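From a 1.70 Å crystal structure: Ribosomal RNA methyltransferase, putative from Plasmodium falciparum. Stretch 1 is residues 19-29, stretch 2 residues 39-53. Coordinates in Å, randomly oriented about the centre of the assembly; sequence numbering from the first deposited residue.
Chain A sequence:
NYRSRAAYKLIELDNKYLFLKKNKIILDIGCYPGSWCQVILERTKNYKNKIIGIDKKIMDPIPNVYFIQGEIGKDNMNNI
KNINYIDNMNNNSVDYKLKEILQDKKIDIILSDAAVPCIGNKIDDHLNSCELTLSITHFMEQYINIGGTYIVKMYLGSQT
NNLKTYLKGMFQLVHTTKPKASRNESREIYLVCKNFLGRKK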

# COMPACT_ATOMS: atom_id res chain seq x y z
N PHE A 19 -3.63 12.77 2.19
CA PHE A 19 -4.05 12.04 1.01
C PHE A 19 -5.42 11.41 1.21
O PHE A 19 -6.09 11.09 0.23
CB PHE A 19 -3.00 10.98 0.61
CG PHE A 19 -2.49 10.15 1.76
CD1 PHE A 19 -3.21 9.03 2.19
CD2 PHE A 19 -1.31 10.50 2.43
CE1 PHE A 19 -2.74 8.25 3.25
CE2 PHE A 19 -0.84 9.73 3.50
CZ PHE A 19 -1.57 8.60 3.90
N LEU A 20 -5.86 11.24 2.46
CA LEU A 20 -7.16 10.64 2.73
C LEU A 20 -8.27 11.66 2.57
O LEU A 20 -8.46 12.53 3.42
CB LEU A 20 -7.23 9.99 4.11
CG LEU A 20 -6.28 8.81 4.34
CD1 LEU A 20 -6.23 8.43 5.83
CD2 LEU A 20 -6.69 7.58 3.49
N LYS A 21 -8.99 11.54 1.46
CA LYS A 21 -9.92 12.56 1.00
C LYS A 21 -11.23 11.91 0.58
O LYS A 21 -11.29 10.69 0.38
CB LYS A 21 -9.30 13.31 -0.19
CG LYS A 21 -8.18 14.28 0.19
CD LYS A 21 -7.46 14.90 -1.02
CE LYS A 21 -6.50 13.90 -1.69
NZ LYS A 21 -5.37 14.46 -2.53
N LYS A 22 -12.27 12.73 0.44
CA LYS A 22 -13.58 12.25 0.04
C LYS A 22 -13.59 11.68 -1.38
O LYS A 22 -12.79 12.08 -2.22
CB LYS A 22 -14.62 13.37 0.17
CG LYS A 22 -14.44 14.52 -0.79
CD LYS A 22 -15.60 15.52 -0.68
CE LYS A 22 -15.53 16.60 -1.75
NZ LYS A 22 -14.33 17.52 -1.66
N ASN A 23 -14.52 10.76 -1.64
CA ASN A 23 -14.76 10.21 -2.98
C ASN A 23 -13.52 9.55 -3.58
O ASN A 23 -13.23 9.71 -4.77
CB ASN A 23 -15.34 11.28 -3.94
CG ASN A 23 -16.00 10.66 -5.17
OD1 ASN A 23 -16.33 9.48 -5.18
ND2 ASN A 23 -16.18 11.46 -6.22
N LYS A 24 -12.79 8.82 -2.74
CA LYS A 24 -11.64 8.06 -3.21
C LYS A 24 -11.83 6.58 -2.95
O LYS A 24 -12.42 6.20 -1.92
CB LYS A 24 -10.35 8.50 -2.52
CG LYS A 24 -10.00 10.01 -2.67
CD LYS A 24 -9.57 10.33 -4.09
CE LYS A 24 -9.41 11.83 -4.31
NZ LYS A 24 -9.13 12.12 -5.75
N ILE A 25 -11.30 5.78 -3.86
CA ILE A 25 -11.21 4.34 -3.61
C ILE A 25 -9.82 4.11 -3.02
O ILE A 25 -8.81 4.52 -3.60
CB ILE A 25 -11.42 3.53 -4.90
CG1 ILE A 25 -12.85 3.77 -5.44
CG2 ILE A 25 -11.19 2.05 -4.63
CD1 ILE A 25 -13.17 2.94 -6.72
N ILE A 26 -9.77 3.42 -1.89
CA ILE A 26 -8.53 3.26 -1.11
C ILE A 26 -8.24 1.78 -0.85
O ILE A 26 -9.10 1.03 -0.37
CB ILE A 26 -8.64 4.00 0.23
CG1 ILE A 26 -8.98 5.47 -0.01
CG2 ILE A 26 -7.31 3.94 1.01
CD1 ILE A 26 -9.68 6.10 1.17
N LEU A 27 -7.02 1.36 -1.19
CA LEU A 27 -6.57 -0.01 -0.96
C LEU A 27 -5.44 -0.03 0.06
O LEU A 27 -4.48 0.70 -0.07
CB LEU A 27 -6.09 -0.63 -2.26
CG LEU A 27 -5.47 -2.03 -2.17
CD1 LEU A 27 -6.47 -3.04 -1.67
CD2 LEU A 27 -4.92 -2.46 -3.52
N ASP A 28 -5.56 -0.93 1.03
CA ASP A 28 -4.63 -1.04 2.13
C ASP A 28 -4.02 -2.42 2.05
O ASP A 28 -4.70 -3.41 2.34
CB ASP A 28 -5.43 -0.87 3.43
CG ASP A 28 -4.58 -1.04 4.67
OD1 ASP A 28 -3.37 -0.76 4.63
OD2 ASP A 28 -5.14 -1.48 5.71
N ILE A 29 -2.77 -2.48 1.59
CA ILE A 29 -2.10 -3.76 1.38
C ILE A 29 -1.34 -4.14 2.64
O ILE A 29 -0.71 -3.27 3.26
CB ILE A 29 -1.13 -3.69 0.19
CG1 ILE A 29 -1.90 -3.31 -1.09
CG2 ILE A 29 -0.38 -5.06 0.02
CD1 ILE A 29 -1.02 -3.18 -2.31
N VAL A 39 -8.18 3.55 10.71
CA VAL A 39 -7.79 4.96 10.56
C VAL A 39 -8.44 5.56 9.31
O VAL A 39 -8.96 6.68 9.33
CB VAL A 39 -6.24 5.11 10.47
CG1 VAL A 39 -5.86 6.50 9.99
CG2 VAL A 39 -5.59 4.79 11.81
N ILE A 40 -8.40 4.80 8.22
CA ILE A 40 -9.02 5.24 6.97
C ILE A 40 -10.51 5.50 7.16
O ILE A 40 -11.02 6.52 6.67
CB ILE A 40 -8.75 4.24 5.80
CG1 ILE A 40 -7.25 4.15 5.50
CG2 ILE A 40 -9.51 4.70 4.54
CD1 ILE A 40 -6.87 2.86 4.69
N LEU A 41 -11.18 4.62 7.88
CA LEU A 41 -12.60 4.83 8.23
C LEU A 41 -12.82 6.13 9.02
O LEU A 41 -13.69 6.91 8.66
CB LEU A 41 -13.18 3.63 8.98
CG LEU A 41 -13.55 2.38 8.21
CD1 LEU A 41 -13.79 1.25 9.19
CD2 LEU A 41 -14.81 2.57 7.34
N GLU A 42 -12.01 6.36 10.05
CA GLU A 42 -12.11 7.58 10.87
C GLU A 42 -11.94 8.86 10.09
O GLU A 42 -12.69 9.83 10.28
CB GLU A 42 -11.03 7.58 11.94
CG GLU A 42 -11.27 6.63 13.06
CD GLU A 42 -10.09 6.56 14.00
OE1 GLU A 42 -8.98 7.05 13.65
OE2 GLU A 42 -10.28 5.98 15.09
N ARG A 43 -10.93 8.88 9.23
CA ARG A 43 -10.55 10.07 8.52
C ARG A 43 -11.48 10.34 7.34
O ARG A 43 -11.49 11.44 6.80
CB ARG A 43 -9.10 9.99 8.10
CG ARG A 43 -8.21 9.87 9.31
CD ARG A 43 -6.91 10.54 9.11
NE ARG A 43 -6.38 10.98 10.39
CZ ARG A 43 -5.50 11.96 10.53
NH1 ARG A 43 -5.00 12.58 9.48
NH2 ARG A 43 -5.08 12.27 11.75
N THR A 44 -12.25 9.33 6.95
CA THR A 44 -13.20 9.52 5.85
C THR A 44 -14.64 9.38 6.36
O THR A 44 -15.53 9.07 5.60
CB THR A 44 -12.91 8.54 4.67
OG1 THR A 44 -13.03 7.20 5.12
CG2 THR A 44 -11.51 8.73 4.09
N LYS A 45 -14.87 9.65 7.65
CA LYS A 45 -16.13 9.27 8.34
C LYS A 45 -17.45 9.69 7.66
O LYS A 45 -18.39 8.90 7.55
CB LYS A 45 -16.11 9.72 9.81
N ASN A 46 -17.52 10.94 7.20
CA ASN A 46 -18.75 11.43 6.57
C ASN A 46 -18.51 11.65 5.09
O ASN A 46 -19.09 12.56 4.49
CB ASN A 46 -19.21 12.74 7.21
CG ASN A 46 -18.98 12.77 8.69
OD1 ASN A 46 -18.16 13.55 9.18
ND2 ASN A 46 -19.70 11.91 9.42
N TYR A 47 -17.62 10.84 4.52
CA TYR A 47 -17.31 10.90 3.11
C TYR A 47 -17.76 9.63 2.41
O TYR A 47 -17.90 8.56 3.03
CB TYR A 47 -15.79 11.03 2.89
CG TYR A 47 -15.13 12.27 3.44
CD1 TYR A 47 -13.75 12.30 3.63
CD2 TYR A 47 -15.86 13.42 3.75
CE1 TYR A 47 -13.11 13.43 4.13
CE2 TYR A 47 -15.24 14.56 4.25
CZ TYR A 47 -13.87 14.56 4.43
OH TYR A 47 -13.25 15.69 4.92
N LYS A 48 -17.95 9.73 1.11
CA LYS A 48 -18.21 8.55 0.31
C LYS A 48 -16.83 8.02 -0.08
O LYS A 48 -16.01 8.77 -0.62
CB LYS A 48 -19.02 8.95 -0.92
CG LYS A 48 -19.07 7.90 -1.98
CD LYS A 48 -19.91 8.35 -3.16
CE LYS A 48 -19.85 7.28 -4.26
NZ LYS A 48 -18.50 7.34 -4.93
N ASN A 49 -16.58 6.73 0.20
CA ASN A 49 -15.32 6.08 -0.18
C ASN A 49 -15.57 4.60 -0.37
O ASN A 49 -16.62 4.12 0.05
CB ASN A 49 -14.28 6.23 0.95
CG ASN A 49 -13.81 7.67 1.15
OD1 ASN A 49 -14.33 8.38 2.02
ND2 ASN A 49 -12.81 8.11 0.37
N LYS A 50 -14.64 3.89 -1.01
CA LYS A 50 -14.56 2.43 -0.91
C LYS A 50 -13.22 2.15 -0.27
O LYS A 50 -12.19 2.66 -0.72
CB LYS A 50 -14.57 1.77 -2.27
CG LYS A 50 -15.92 1.45 -2.82
CD LYS A 50 -15.81 0.84 -4.22
CE LYS A 50 -17.18 0.37 -4.71
NZ LYS A 50 -18.29 1.37 -4.57
N ILE A 51 -13.24 1.38 0.81
CA ILE A 51 -12.02 0.98 1.52
C ILE A 51 -11.83 -0.53 1.35
O ILE A 51 -12.72 -1.31 1.69
CB ILE A 51 -12.10 1.38 3.00
CG1 ILE A 51 -12.39 2.88 3.12
CG2 ILE A 51 -10.80 1.05 3.72
CD1 ILE A 51 -13.00 3.25 4.45
N ILE A 52 -10.69 -0.93 0.79
CA ILE A 52 -10.38 -2.34 0.53
C ILE A 52 -9.08 -2.70 1.25
O ILE A 52 -8.10 -1.96 1.20
CB ILE A 52 -10.23 -2.64 -1.00
CG1 ILE A 52 -11.44 -2.11 -1.79
CG2 ILE A 52 -10.02 -4.14 -1.23
CD1 ILE A 52 -11.16 -1.86 -3.24
N GLY A 53 -9.08 -3.85 1.91
CA GLY A 53 -7.89 -4.36 2.60
C GLY A 53 -7.46 -5.66 1.97
O GLY A 53 -8.32 -6.51 1.68

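Stretch 2 arrives as the last turn of a helix, reverses through a tight turn, and then runs as a strand beside stretch 1. Each of these parts meets the partner by a different rule.

The helix makes its main apolar contact through I40. V39 barely touches the other stretch, and L41 and E42 are out of its reach. I40 lies across the residues of stretch 1 that turn their side chains to the helix: its CG1 is 4.0 Å from CD2 of L20, its CG2 3.7 Å from CD1 of I26, and its CD1 4.2 Å from CB of D28. I26 and D28 alternate along the strand, so one helical residue spans two same-face positions and also the loop leucine that precedes the strand. R43, one turn later, lends only its aliphatic part, with CD 4.0 Å from CD1 of L20; its guanidinium is hydrogen-bonded elsewhere in the structure.

T44 is where the chain leaves helical geometry. Its hydroxyl OG1 donates to O of I40 at 2.6 Å, which satisfies the polar end within the stretch, while the methyl CG2 faces the contact, 4.3 Å from CD1 of I26 and 4.2 Å from O of K21. A type I turn from T44 to Y47, with Y47 N bonded to T44 O at 2.9 Å, then reverses the chain; K45 and N46 ride on it clear of the partner.

Y47 points toward stretch 1 and offers a ring face to K22, whose CB sits 3.8 Å from the ring centroid and 23° off its normal. It is a CH-pi contact made by the root of the lysine, whose chain end leads away. K48 pairs with N23 twice: N23 N donates to K48 O at 2.7 Å, and K48 NZ reaches OD1 of N23 at 3.1 Å.

N49 is the most instructive polar residue. Its ND2 donates to O of K21 at 3.0 Å and to O of K24 at 3.0 Å, so a single amide ties together two carbonyls on either side of the K22–N23 bend, where N23 has positive phi. The same ND2 lies 3.8 Å from CD1 of I26, at the border of the apolar cluster.

From K50 the parallel ladder takes over. Its first rung is weak, K50 N to K24 O at 3.3 Å, but the next three are short: I26 N to K50 O at 2.8 Å, I52 N to I26 O at 2.8 Å, and D28 N to I52 O at 2.7 Å. Thus I26 and D28 supply the stretch 1 amides, and K50 and I52 bond through both N and O. I51, level with I26, gives its CA to the O of I26 at 3.5 Å. On the other face I52 packs its CD1 4.1 Å from CG2 of I25 and its CG2 3.7 Å from CD1 of L27. G53 closes the pairing opposite D28, its CA 3.3 Å from O of D28.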